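Local atomic coordinates of voltage-sensor containing phosphatase (Ciona intestinalis, PDB entry 3V0D), a protein that couples a voltage sensor to a cytoplasmic PTEN-like phosphatase with a C2 domain, and probably removes phosphate from membrane phosphoinositides. Residues G131-G134 / T135-S139; L154-F157 / G158-T162; Q178-Y181 / V182-E186; G284-C288 / P289-W293; K317-W320 / K321-D325. The protein carries 1 engineered substitution. All blocks are in the same frame, centred on the assembly; numbering follows the deposited sequence.

Contact 1 (G131-G134 / T135-S139); sequences GRTG and TLVSS. With PO4 (phosphate ion), chain C.
Thr-135 turns its hydroxyl back along the helix to the carbonyl of Gly-131. Its OG1 donates to Gly-131 O at 2.9 Å. The torsion puts it there: OG1 stands beside the backbone N (chi1 -54°), and that N bonds the same oxygen from the opposite face of the carbonyl plane. Ser-138 repeats the pattern one turn on, with OG 2.8 Å from Gly-134 O and its own N on the other face. Both buried hydroxyls therefore find an acceptor inside the helix. Thr-133 and Val-137 lie side by side and point the same way. Their methyls meet at 3.9 Å, CG2 of Thr-133 to CG2 of Val-137. The hydroxyl of Thr-133 bonds Ser-126, the engineered residue at the position of the signature cysteine.

Arg-132 points away from the following turn, and its guanidinium reaches the phosphate. A bend at chi3 (-74°) presents the edge of the guanidinium, with the phosphorus in its plane. NH2 of Arg-132 donates to phosphate O2 at 2.7 Å, and the backbone N of Arg-132 to phosphate O4 at 2.8 Å. NE adds two weak bonds. NH1 is held by Glu-75 in a salt bridge and by Ile-92 O, which fixes the group's rotation. This is the P-loop of the protein tyrosine phosphatase fold running into its helix. The helix start probably helps to hold the anion.

Helix 131-143 meets three others: helix 100-115 through Leu-136 and Ser-139, helix 150-161 through Thr-133, Val-137 and Ser-138, and helix 176-191 through Thr-135 and Ser-139.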
# COMPACT_ATOMS: atom_id res chain seq x y z
N GLY A 131 -0.07 3.48 -7.47
CA GLY A 131 -0.26 3.25 -6.05
C GLY A 131 1.02 3.04 -5.26
O GLY A 131 1.25 3.70 -4.24
N ARG A 132 1.86 2.09 -5.68
CA ARG A 132 3.08 1.85 -4.91
C ARG A 132 4.02 3.05 -5.01
O ARG A 132 4.60 3.50 -4.02
CB ARG A 132 3.78 0.58 -5.43
CG ARG A 132 3.03 -0.69 -5.05
CD ARG A 132 3.65 -1.90 -5.72
NE ARG A 132 3.32 -1.95 -7.14
CZ ARG A 132 3.63 -2.97 -7.93
NH1 ARG A 132 4.36 -3.99 -7.44
NH2 ARG A 132 3.24 -2.98 -9.20
N THR A 133 4.16 3.57 -6.23
CA THR A 133 4.96 4.76 -6.46
C THR A 133 4.49 5.92 -5.57
O THR A 133 5.31 6.61 -4.94
CB THR A 133 4.96 5.11 -7.95
OG1 THR A 133 5.72 4.13 -8.64
CG2 THR A 133 5.59 6.45 -8.23
N GLY A 134 3.18 6.14 -5.51
CA GLY A 134 2.67 7.24 -4.71
C GLY A 134 2.95 7.07 -3.23
O GLY A 134 3.13 8.05 -2.51
N THR A 135 2.98 5.83 -2.74
CA THR A 135 3.25 5.58 -1.33
C THR A 135 4.66 6.11 -1.00
O THR A 135 4.86 6.79 0.02
CB THR A 135 3.18 4.07 -1.01
OG1 THR A 135 1.93 3.53 -1.43
CG2 THR A 135 3.34 3.79 0.45
N LEU A 136 5.64 5.75 -1.83
CA LEU A 136 7.02 6.16 -1.55
C LEU A 136 7.29 7.62 -1.92
O LEU A 136 8.03 8.29 -1.21
CB LEU A 136 8.03 5.20 -2.18
CG LEU A 136 8.37 3.98 -1.30
CD1 LEU A 136 7.14 3.10 -1.05
CD2 LEU A 136 9.50 3.18 -1.89
N VAL A 137 6.72 8.09 -3.03
CA VAL A 137 6.91 9.49 -3.38
C VAL A 137 6.33 10.39 -2.28
O VAL A 137 6.95 11.38 -1.87
CB VAL A 137 6.30 9.85 -4.75
CG1 VAL A 137 6.26 11.36 -4.95
CG2 VAL A 137 7.05 9.20 -5.89
N SER A 138 5.12 10.07 -1.81
CA SER A 138 4.49 10.91 -0.79
C SER A 138 5.29 10.87 0.50
O SER A 138 5.45 11.88 1.17
CB SER A 138 3.04 10.47 -0.56
OG SER A 138 2.27 10.60 -1.73
N SER A 139 5.79 9.69 0.87
CA SER A 139 6.63 9.59 2.06
C SER A 139 7.90 10.45 1.89
O SER A 139 8.31 11.14 2.83
CB SER A 139 6.99 8.13 2.34
OG SER A 139 5.84 7.36 2.65
P PO4 C . 1.38 0.48 -9.44
O1 PO4 C . 0.06 -0.20 -9.02
O2 PO4 C . 2.27 -0.58 -10.04
O3 PO4 C . 1.04 1.53 -10.46
O4 PO4 C . 2.01 1.07 -8.26

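Contact 2 (L154-F157 / G158-T162)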
# COMPACT_ATOMS: atom_id res chain seq x y z
N LEU A 154 -0.01 13.17 -0.28
CA LEU A 154 -0.75 12.24 -1.14
C LEU A 154 -1.54 12.99 -2.19
O LEU A 154 -1.54 12.61 -3.36
CB LEU A 154 -1.70 11.40 -0.29
CG LEU A 154 -1.00 10.29 0.49
CD1 LEU A 154 -1.85 9.84 1.67
CD2 LEU A 154 -0.71 9.12 -0.45
N GLU A 155 -2.23 14.06 -1.80
CA GLU A 155 -3.01 14.82 -2.75
C GLU A 155 -2.11 15.49 -3.76
O GLU A 155 -2.48 15.58 -4.93
CB GLU A 155 -3.87 15.83 -2.03
CG GLU A 155 -5.03 15.17 -1.34
CD GLU A 155 -6.11 16.09 -0.86
OE1 GLU A 155 -7.05 15.57 -0.24
OE2 GLU A 155 -6.04 17.31 -1.11
N TYR A 156 -0.93 15.95 -3.36
CA TYR A 156 0.01 16.55 -4.30
C TYR A 156 0.47 15.50 -5.32
O TYR A 156 0.46 15.75 -6.55
CB TYR A 156 1.19 17.19 -3.58
CG TYR A 156 2.17 17.78 -4.54
CD1 TYR A 156 1.88 19.00 -5.18
CD2 TYR A 156 3.38 17.17 -4.83
CE1 TYR A 156 2.76 19.56 -6.09
CE2 TYR A 156 4.27 17.72 -5.73
CZ TYR A 156 3.95 18.91 -6.37
OH TYR A 156 4.83 19.48 -7.27
N PHE A 157 0.86 14.32 -4.85
CA PHE A 157 1.22 13.26 -5.78
C PHE A 157 0.07 12.98 -6.74
O PHE A 157 0.28 12.89 -7.96
CB PHE A 157 1.58 11.97 -5.01
CG PHE A 157 1.81 10.82 -5.93
CD1 PHE A 157 3.00 10.69 -6.65
CD2 PHE A 157 0.81 9.87 -6.14
CE1 PHE A 157 3.19 9.63 -7.54
CE2 PHE A 157 1.00 8.80 -7.04
CZ PHE A 157 2.19 8.70 -7.74
N GLY A 158 -1.13 12.86 -6.19
CA GLY A 158 -2.28 12.59 -7.04
C GLY A 158 -2.50 13.70 -8.07
O GLY A 158 -2.78 13.40 -9.22
N SER A 159 -2.32 14.95 -7.66
CA SER A 159 -2.52 16.09 -8.56
C SER A 159 -1.51 16.12 -9.69
O SER A 159 -1.78 16.64 -10.77
CB SER A 159 -2.47 17.42 -7.79
OG SER A 159 -1.16 17.87 -7.47
N ARG A 160 -0.32 15.57 -9.44
CA ARG A 160 0.75 15.59 -10.46
C ARG A 160 0.73 14.38 -11.36
O ARG A 160 1.10 14.48 -12.52
CB ARG A 160 2.12 15.80 -9.81
CG ARG A 160 2.26 17.14 -9.10
CD ARG A 160 1.39 18.19 -9.80
NE ARG A 160 1.85 19.54 -9.56
CZ ARG A 160 1.14 20.49 -8.96
NH1 ARG A 160 -0.09 20.25 -8.50
NH2 ARG A 160 1.69 21.69 -8.85
N ARG A 161 0.33 13.22 -10.82
CA ARG A 161 0.48 11.94 -11.50
C ARG A 161 -0.83 11.37 -12.05
O ARG A 161 -0.79 10.47 -12.89
CB ARG A 161 1.18 10.96 -10.54
CG ARG A 161 1.54 9.61 -11.12
CD ARG A 161 2.64 9.72 -12.19
NE ARG A 161 2.91 8.38 -12.69
CZ ARG A 161 3.25 8.09 -13.94
NH1 ARG A 161 3.52 9.04 -14.83
NH2 ARG A 161 3.38 6.82 -14.28
N THR A 162 -1.97 11.90 -11.62
CA THR A 162 -3.28 11.36 -12.01
C THR A 162 -4.24 12.48 -12.36
O THR A 162 -3.88 13.65 -12.32
CB THR A 162 -3.92 10.48 -10.89
OG1 THR A 162 -4.50 11.32 -9.89
CG2 THR A 162 -2.89 9.53 -10.27
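Regular helical bonds join Gly-158 N to Leu-154 O at 2.9 Å and Ser-159 N to Glu-155 O at 2.8 Å, and the bonding continues through Arg-161 to Thr-162, whose N donates to Gly-158 O. Tyr-156 O takes two donors, Arg-160 N and the hydroxyl of Ser-159. The OG of Ser-159 reaches Tyr-156 O at 2.8 Å.

Phe-157 and Arg-161 lie alongside each other. CB of Arg-161 sits over one face of the ring, 4.0 Å from the Phe-157 ring centroid, in a CH-pi contact. CG of Arg-161 packs at 3.6 Å on CZ of Phe-157, near the ring rim. The arginine chain then bends at chi2 (68°) and carries its guanidinium away. This is the closing turn of helix 150-161 in the tensin-type phosphatase domain. There the guanidinium forms a salt bridge with Asp-26 and donates to the carbonyls of Gly-128 and Gly-129, in the phosphate-binding loop. Arg-161 is thus a second-shell residue for that loop.

On another side of the helix, Arg-160 crosses the ring of Tyr-156. This arginine was modelled in two positions, and one is described. Its CG lies over the face, 3.9 Å from the Tyr-156 ring centroid. CE1 of Tyr-156 in turn lies over the centre of the guanidinium, 3.4 Å from CZ of Arg-160. The two planes are 46° apart. The tyrosine hydroxyl bonds Val-30 O.

Contact 3 (Q178-Y181 / V182-E186)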
# COMPACT_ATOMS: atom_id res chain seq x y z
N GLN A 178 -2.17 1.72 1.54
CA GLN A 178 -1.13 2.63 1.06
C GLN A 178 -1.27 4.00 1.72
O GLN A 178 -0.29 4.57 2.22
CB GLN A 178 -1.16 2.70 -0.47
CG GLN A 178 -0.63 1.42 -1.10
CD GLN A 178 -0.88 1.30 -2.58
OE1 GLN A 178 -1.64 2.06 -3.18
NE2 GLN A 178 -0.23 0.31 -3.19
N ILE A 179 -2.50 4.52 1.79
CA ILE A 179 -2.74 5.76 2.52
C ILE A 179 -2.33 5.63 3.98
O ILE A 179 -1.65 6.52 4.55
CB ILE A 179 -4.23 6.17 2.38
CG1 ILE A 179 -4.51 6.59 0.95
CG2 ILE A 179 -4.61 7.29 3.36
CD1 ILE A 179 -6.02 6.73 0.64
N ARG A 180 -2.73 4.53 4.62
CA ARG A 180 -2.40 4.30 6.02
C ARG A 180 -0.88 4.30 6.23
O ARG A 180 -0.40 4.82 7.24
CB ARG A 180 -3.04 3.00 6.48
CG ARG A 180 -2.71 2.61 7.89
CD ARG A 180 -3.68 1.56 8.45
NE ARG A 180 -4.12 0.55 7.50
CZ ARG A 180 -5.28 0.53 6.83
NH1 ARG A 180 -5.49 -0.47 6.01
NH2 ARG A 180 -6.23 1.45 6.98
N TYR A 181 -0.13 3.68 5.33
CA TYR A 181 1.31 3.55 5.51
C TYR A 181 2.03 4.89 5.34
O TYR A 181 3.02 5.14 6.04
CB TYR A 181 1.87 2.42 4.62
CG TYR A 181 1.81 1.10 5.37
CD1 TYR A 181 0.60 0.58 5.84
CD2 TYR A 181 2.99 0.42 5.69
CE1 TYR A 181 0.55 -0.55 6.59
CE2 TYR A 181 2.95 -0.73 6.49
CZ TYR A 181 1.72 -1.20 6.95
OH TYR A 181 1.65 -2.30 7.77
N VAL A 182 1.55 5.77 4.46
CA VAL A 182 2.10 7.13 4.42
C VAL A 182 1.81 7.81 5.76
O VAL A 182 2.66 8.53 6.31
CB VAL A 182 1.60 7.95 3.21
CG1 VAL A 182 2.26 9.31 3.18
CG2 VAL A 182 1.87 7.20 1.91
N GLY A 183 0.62 7.59 6.32
CA GLY A 183 0.28 8.12 7.63
C GLY A 183 1.18 7.58 8.72
O GLY A 183 1.59 8.31 9.63
N TYR A 184 1.50 6.28 8.66
CA TYR A 184 2.45 5.71 9.59
C TYR A 184 3.80 6.42 9.49
O TYR A 184 4.44 6.70 10.53
CB TYR A 184 2.66 4.24 9.30
CG TYR A 184 1.57 3.27 9.73
CD1 TYR A 184 1.62 1.95 9.28
CD2 TYR A 184 0.53 3.61 10.60
CE1 TYR A 184 0.72 1.00 9.72
CE2 TYR A 184 -0.39 2.66 11.05
CZ TYR A 184 -0.26 1.34 10.63
OH TYR A 184 -1.11 0.34 11.06
N PHE A 185 4.28 6.70 8.27
CA PHE A 185 5.53 7.41 8.13
C PHE A 185 5.46 8.81 8.77
O PHE A 185 6.38 9.23 9.46
CB PHE A 185 5.97 7.48 6.67
CG PHE A 185 7.30 8.16 6.54
CD1 PHE A 185 8.45 7.58 7.07
CD2 PHE A 185 7.39 9.44 5.98
CE1 PHE A 185 9.66 8.27 7.06
CE2 PHE A 185 8.61 10.10 5.95
CZ PHE A 185 9.74 9.52 6.47
N GLU A 186 4.36 9.52 8.54
CA GLU A 186 4.18 10.82 9.18
C GLU A 186 4.29 10.69 10.70
O GLU A 186 4.96 11.51 11.35
CB GLU A 186 2.82 11.39 8.79
CG GLU A 186 2.52 12.75 9.44
CD GLU A 186 1.10 13.26 9.24
OE1 GLU A 186 0.39 12.80 8.35
OE2 GLU A 186 0.70 14.20 9.98
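Tyr-184 sets the edge of its ring against the face of Tyr-181. The centroids of the Tyr-181 and Tyr-184 rings are 4.8 Å apart and the planes stand at 56°, an edge-to-face pair. CD1 of Tyr-184 lies over the centre of the Tyr-181 ring. The closest atoms are CE1 of Tyr-184 and CE1 of Tyr-181, at 3.5 Å. The Tyr-184 ring is swung back over the preceding turn, with CG beside its own backbone N (chi1 -76°).

Arg-180 supplies the next layer, in one of its two modelled positions. It runs alongside Tyr-184, and its CG sits over a ring face, 4.0 Å from the Tyr-184 centroid. This is a CH-pi contact made by the aliphatic part of the arginine. The three residues belong to helix 176-191 of the phosphatase domain, on the side that faces strand 290-295 of the C2 domain. Their polar ends cross that boundary. Arg-180 NE bonds Trp-293 O, Tyr-184 OH bonds Asn-295 N, and Tyr-181 OH bonds Asp-269.

Val-182 takes part differently. Its CG2 rests 3.4 Å from Gln-178 O. In the backbone, Tyr-184 N donates to Arg-180 O at 2.8 Å.

Contact 4 (G284-C288 / P289-W293); sequences GYDNC and PFYFW
Two torsions bring Tyr-291 and Asp-286 together. Tyr-291 holds CG between its backbone N and carbonyl carbon (chi1 65°), which sends the ring back toward the loop. Asp-286 has a positive phi of 66°, a left-handed backbone that points its CB at that ring. The CB of Asp-286 then sits over one face, 3.6 Å from the Tyr-291 ring centroid. It is a CH-pi contact. The carboxylate is stacked with the ring, their planes 23° apart.

Tyr-285 crosses at the phenol end, where its CB lies 3.3 Å from OH of Tyr-291. Cys-288 comes at the other end of the ring. Its SG is 4.9 Å from the Tyr-291 ring centroid, an oblique sulfur-aromatic contact, and 3.9 Å from CB of Tyr-291. The loop here leads into strand 290-295, at the edge of the four-stranded sheet of the C2 domain. Tyr-291 OH bonds His-95 O, in the phosphatase domain.

Carbon and sulfur make most of the contact with the ring, and the carboxylate has its polar partners outside it. Asp-286 forms salt bridges with Arg-273 and Lys-271 and accepts a bond from Asn-96. Those partners probably keep its carboxylate ionised even though it lies against an aromatic ring.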
# COMPACT_ATOMS: atom_id res chain seq x y z
N GLY A 284 -11.77 -7.97 -5.45
CA GLY A 284 -11.10 -6.76 -5.92
C GLY A 284 -9.63 -7.06 -6.17
O GLY A 284 -9.30 -8.08 -6.76
N TYR A 285 -8.76 -6.20 -5.67
CA TYR A 285 -7.34 -6.49 -5.67
C TYR A 285 -7.07 -7.65 -4.73
O TYR A 285 -7.87 -7.98 -3.84
CB TYR A 285 -6.58 -5.28 -5.15
CG TYR A 285 -6.72 -3.99 -5.91
CD1 TYR A 285 -6.75 -3.98 -7.30
CD2 TYR A 285 -6.75 -2.79 -5.22
CE1 TYR A 285 -6.81 -2.75 -8.01
CE2 TYR A 285 -6.80 -1.59 -5.88
CZ TYR A 285 -6.84 -1.57 -7.27
OH TYR A 285 -6.89 -0.36 -7.93
N ASP A 286 -5.89 -8.24 -4.90
CA ASP A 286 -5.39 -9.26 -3.98
C ASP A 286 -6.23 -10.54 -3.99
O ASP A 286 -6.18 -11.33 -3.05
CB ASP A 286 -5.20 -8.72 -2.56
CG ASP A 286 -3.99 -9.33 -1.88
OD1 ASP A 286 -2.85 -8.99 -2.28
OD2 ASP A 286 -4.19 -10.11 -0.94
N ASN A 287 -6.96 -10.75 -5.08
CA ASN A 287 -7.74 -11.96 -5.26
C ASN A 287 -8.67 -12.27 -4.10
O ASN A 287 -8.88 -13.44 -3.77
CB ASN A 287 -6.81 -13.15 -5.56
CG ASN A 287 -7.55 -14.31 -6.17
OD1 ASN A 287 -8.51 -14.14 -6.92
ND2 ASN A 287 -7.13 -15.51 -5.83
N CYS A 288 -9.26 -11.25 -3.52
CA CYS A 288 -10.23 -11.47 -2.45
C CYS A 288 -11.20 -10.31 -2.36
O CYS A 288 -10.93 -9.22 -2.88
CB CYS A 288 -9.54 -11.74 -1.10
SG CYS A 288 -8.63 -10.34 -0.42
N PRO A 289 -12.34 -10.52 -1.68
CA PRO A 289 -13.28 -9.40 -1.49
C PRO A 289 -12.70 -8.21 -0.74
O PRO A 289 -12.88 -7.10 -1.20
CB PRO A 289 -14.45 -10.04 -0.74
CG PRO A 289 -14.44 -11.47 -1.26
CD PRO A 289 -12.97 -11.82 -1.34
N PHE A 290 -12.01 -8.40 0.39
CA PHE A 290 -11.47 -7.25 1.11
C PHE A 290 -10.31 -7.67 1.99
O PHE A 290 -10.24 -8.82 2.41
CB PHE A 290 -12.56 -6.49 1.90
CG PHE A 290 -13.35 -7.32 2.88
CD1 PHE A 290 -13.02 -7.35 4.23
CD2 PHE A 290 -14.51 -7.99 2.47
CE1 PHE A 290 -13.78 -8.08 5.15
CE2 PHE A 290 -15.25 -8.73 3.37
CZ PHE A 290 -14.90 -8.77 4.71
N TYR A 291 -9.39 -6.73 2.22
CA TYR A 291 -8.15 -7.04 2.95
C TYR A 291 -7.60 -5.75 3.52
O TYR A 291 -8.07 -4.65 3.15
CB TYR A 291 -7.12 -7.75 2.06
CG TYR A 291 -6.58 -6.92 0.89
CD1 TYR A 291 -5.27 -6.40 0.92
CD2 TYR A 291 -7.37 -6.63 -0.24
CE1 TYR A 291 -4.77 -5.66 -0.11
CE2 TYR A 291 -6.88 -5.87 -1.28
CZ TYR A 291 -5.57 -5.36 -1.20
OH TYR A 291 -5.14 -4.61 -2.26
N PHE A 292 -6.59 -5.84 4.38
CA PHE A 292 -5.92 -4.64 4.87
C PHE A 292 -4.59 -5.01 5.51
O PHE A 292 -4.39 -6.15 5.94
CB PHE A 292 -6.80 -3.83 5.86
CG PHE A 292 -7.27 -4.61 7.04
CD1 PHE A 292 -6.47 -4.74 8.18
CD2 PHE A 292 -8.54 -5.16 7.03
CE1 PHE A 292 -6.95 -5.43 9.29
CE2 PHE A 292 -9.03 -5.84 8.14
CZ PHE A 292 -8.24 -5.99 9.25
N TRP A 293 -3.74 -4.00 5.67
CA TRP A 293 -2.49 -4.09 6.42
C TRP A 293 -2.53 -3.21 7.65
O TRP A 293 -3.10 -2.11 7.63
CB TRP A 293 -1.33 -3.60 5.58
CG TRP A 293 -0.96 -4.45 4.42
CD1 TRP A 293 -1.56 -4.51 3.18
CD2 TRP A 293 0.18 -5.29 4.34
NE1 TRP A 293 -0.85 -5.34 2.34
CE2 TRP A 293 0.23 -5.83 3.04
CE3 TRP A 293 1.20 -5.63 5.25
CZ2 TRP A 293 1.25 -6.68 2.62
CZ3 TRP A 293 2.21 -6.47 4.83
CH2 TRP A 293 2.22 -6.98 3.52

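Contact 5 (K317-W320 / K321-D325)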
# COMPACT_ATOMS: atom_id res chain seq x y z
N LYS A 317 -15.68 3.33 -4.47
CA LYS A 317 -17.10 3.66 -4.41
C LYS A 317 -17.96 2.72 -5.26
O LYS A 317 -19.15 2.57 -4.99
CB LYS A 317 -17.32 5.13 -4.77
CG LYS A 317 -16.99 5.50 -6.19
CD LYS A 317 -17.50 6.91 -6.50
CE LYS A 317 -17.47 7.22 -8.00
NZ LYS A 317 -18.09 8.54 -8.32
N LYS A 318 -17.38 2.10 -6.29
CA LYS A 318 -18.13 1.13 -7.09
C LYS A 318 -18.69 -0.02 -6.26
O LYS A 318 -19.66 -0.66 -6.68
CB LYS A 318 -17.30 0.59 -8.26
CG LYS A 318 -16.14 -0.29 -7.84
CD LYS A 318 -15.46 -0.92 -9.04
CE LYS A 318 -14.43 -1.94 -8.61
NZ LYS A 318 -13.76 -2.55 -9.80
N THR A 319 -18.11 -0.28 -5.09
CA THR A 319 -18.55 -1.38 -4.24
C THR A 319 -19.55 -0.99 -3.17
O THR A 319 -19.97 -1.84 -2.38
CB THR A 319 -17.34 -2.01 -3.49
OG1 THR A 319 -16.89 -1.12 -2.45
CG2 THR A 319 -16.19 -2.34 -4.43
N TRP A 320 -20.00 0.26 -3.16
CA TRP A 320 -20.75 0.76 -2.02
C TRP A 320 -22.21 0.31 -1.92
O TRP A 320 -22.85 0.58 -0.92
CB TRP A 320 -20.62 2.29 -1.92
CG TRP A 320 -19.21 2.74 -1.51
CD1 TRP A 320 -18.09 1.95 -1.27
CD2 TRP A 320 -18.76 4.10 -1.33
NE1 TRP A 320 -17.02 2.73 -0.92
CE2 TRP A 320 -17.39 4.05 -0.97
CE3 TRP A 320 -19.39 5.36 -1.47
CZ2 TRP A 320 -16.64 5.22 -0.72
CZ3 TRP A 320 -18.65 6.49 -1.20
CH2 TRP A 320 -17.30 6.43 -0.84
N LYS A 321 -22.72 -0.40 -2.93
CA LYS A 321 -24.01 -1.07 -2.74
C LYS A 321 -23.90 -2.31 -1.88
O LYS A 321 -24.87 -2.75 -1.26
CB LYS A 321 -24.66 -1.44 -4.07
CG LYS A 321 -25.07 -0.27 -4.93
CD LYS A 321 -26.10 -0.65 -6.00
CE LYS A 321 -25.56 -1.65 -7.02
NZ LYS A 321 -24.37 -1.16 -7.79
N ILE A 322 -22.70 -2.89 -1.88
CA ILE A 322 -22.40 -4.07 -1.07
C ILE A 322 -21.87 -3.66 0.30
O ILE A 322 -22.37 -4.12 1.33
CB ILE A 322 -21.44 -5.03 -1.80
CG1 ILE A 322 -22.15 -5.64 -3.02
CG2 ILE A 322 -20.96 -6.14 -0.85
CD1 ILE A 322 -21.32 -6.67 -3.77
N TYR A 323 -20.83 -2.82 0.30
CA TYR A 323 -20.26 -2.34 1.56
C TYR A 323 -20.91 -1.00 1.85
O TYR A 323 -20.56 -0.00 1.24
CB TYR A 323 -18.72 -2.21 1.46
CG TYR A 323 -18.06 -3.49 1.00
CD1 TYR A 323 -17.58 -3.59 -0.29
CD2 TYR A 323 -17.97 -4.60 1.85
CE1 TYR A 323 -16.99 -4.78 -0.73
CE2 TYR A 323 -17.38 -5.79 1.42
CZ TYR A 323 -16.92 -5.88 0.13
OH TYR A 323 -16.36 -7.06 -0.28
N ARG A 324 -21.86 -1.01 2.77
CA ARG A 324 -22.63 0.18 3.12
C ARG A 324 -21.82 1.08 4.05
O ARG A 324 -20.71 0.73 4.48
CB ARG A 324 -23.97 -0.24 3.71
CG ARG A 324 -24.87 -0.92 2.67
CD ARG A 324 -26.13 -1.51 3.29
NE ARG A 324 -25.85 -2.77 3.98
CZ ARG A 324 -26.00 -3.00 5.28
NH1 ARG A 324 -26.47 -2.05 6.10
NH2 ARG A 324 -25.74 -4.21 5.76
N ASP A 325 -22.35 2.28 4.32
CA ASP A 325 -21.49 3.29 4.97
C ASP A 325 -21.06 2.92 6.39
O ASP A 325 -20.04 3.43 6.86
CB ASP A 325 -22.06 4.71 4.87
CG ASP A 325 -23.40 4.86 5.53
OD1 ASP A 325 -23.81 4.04 6.36
OD2 ASP A 325 -24.06 5.87 5.22
O HOH W 1 -21.69 -1.79 -5.34
O HOH W 2 -21.91 0.54 -7.87
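A short turn in the C2-domain loop between strands 303-307 and 328-335 is closed by Thr-319 and Tyr-323. Thr-319 O is the acceptor for two backbone donors. Tyr-323 N reaches Thr-319 O at 3.0 Å with a nearly straight bond (170°). Ile-322 N also lies 3.0 Å from Thr-319 O, but it comes from above the carbonyl plane.

The side chains of the same pair cross. Thr-319 meets the edge of the Tyr-323 ring, near its plane, with OG1 of Thr-319 at 3.4 Å from CD1 of Tyr-323. Its chi1 of 73° puts OG1 between the backbone N and the carbonyl carbon, where it also bonds Lys-316 O. Ile-322 places CG2 over one face of the Tyr-323 ring.

Lys-317 to Thr-319 have 3-10 geometry, and the turn takes its acceptor from Thr-319. One ordered water bridges the two parts: it donates to Lys-318 O at 2.7 Å and accepts from Lys-321 N at 3.0 Å. A second water links Lys-318 O to NZ of Lys-321, the latter bond being weak.

The indole of Trp-320 lies against the backbone of Lys-317, whose CA is over the ring centre. The CA of Trp-320 makes a C-H...O contact with Tyr-323 O at 3.4 Å. Arg-308 binds that oxygen too, and it makes a cation-pi contact with the Trp-320 ring.

How the contacts relate
Contacts 1 and 2 are buried in the phosphatase domain, and their helices pack directly: the Phe-157 ring lies against Gly-134 and Val-137. Contacts 3 and 4 are partly buried. Contact 3 touches contact 1 through Gln-178 and Val-182, and reaches contact 4 in the C2 domain through Arg-180 and Trp-293. Contacts 3 and 4 both lie on the boundary between the two domains. Contact 5 lies at the surface, yet its Tyr-323 packs on Pro-289 and Phe-290 of contact 4. The chemistry changes with place. Contact 1 relies on hydroxyls and an anion, contacts 2 to 4 on aromatic faces, and contact 5 on backbone bonds and water.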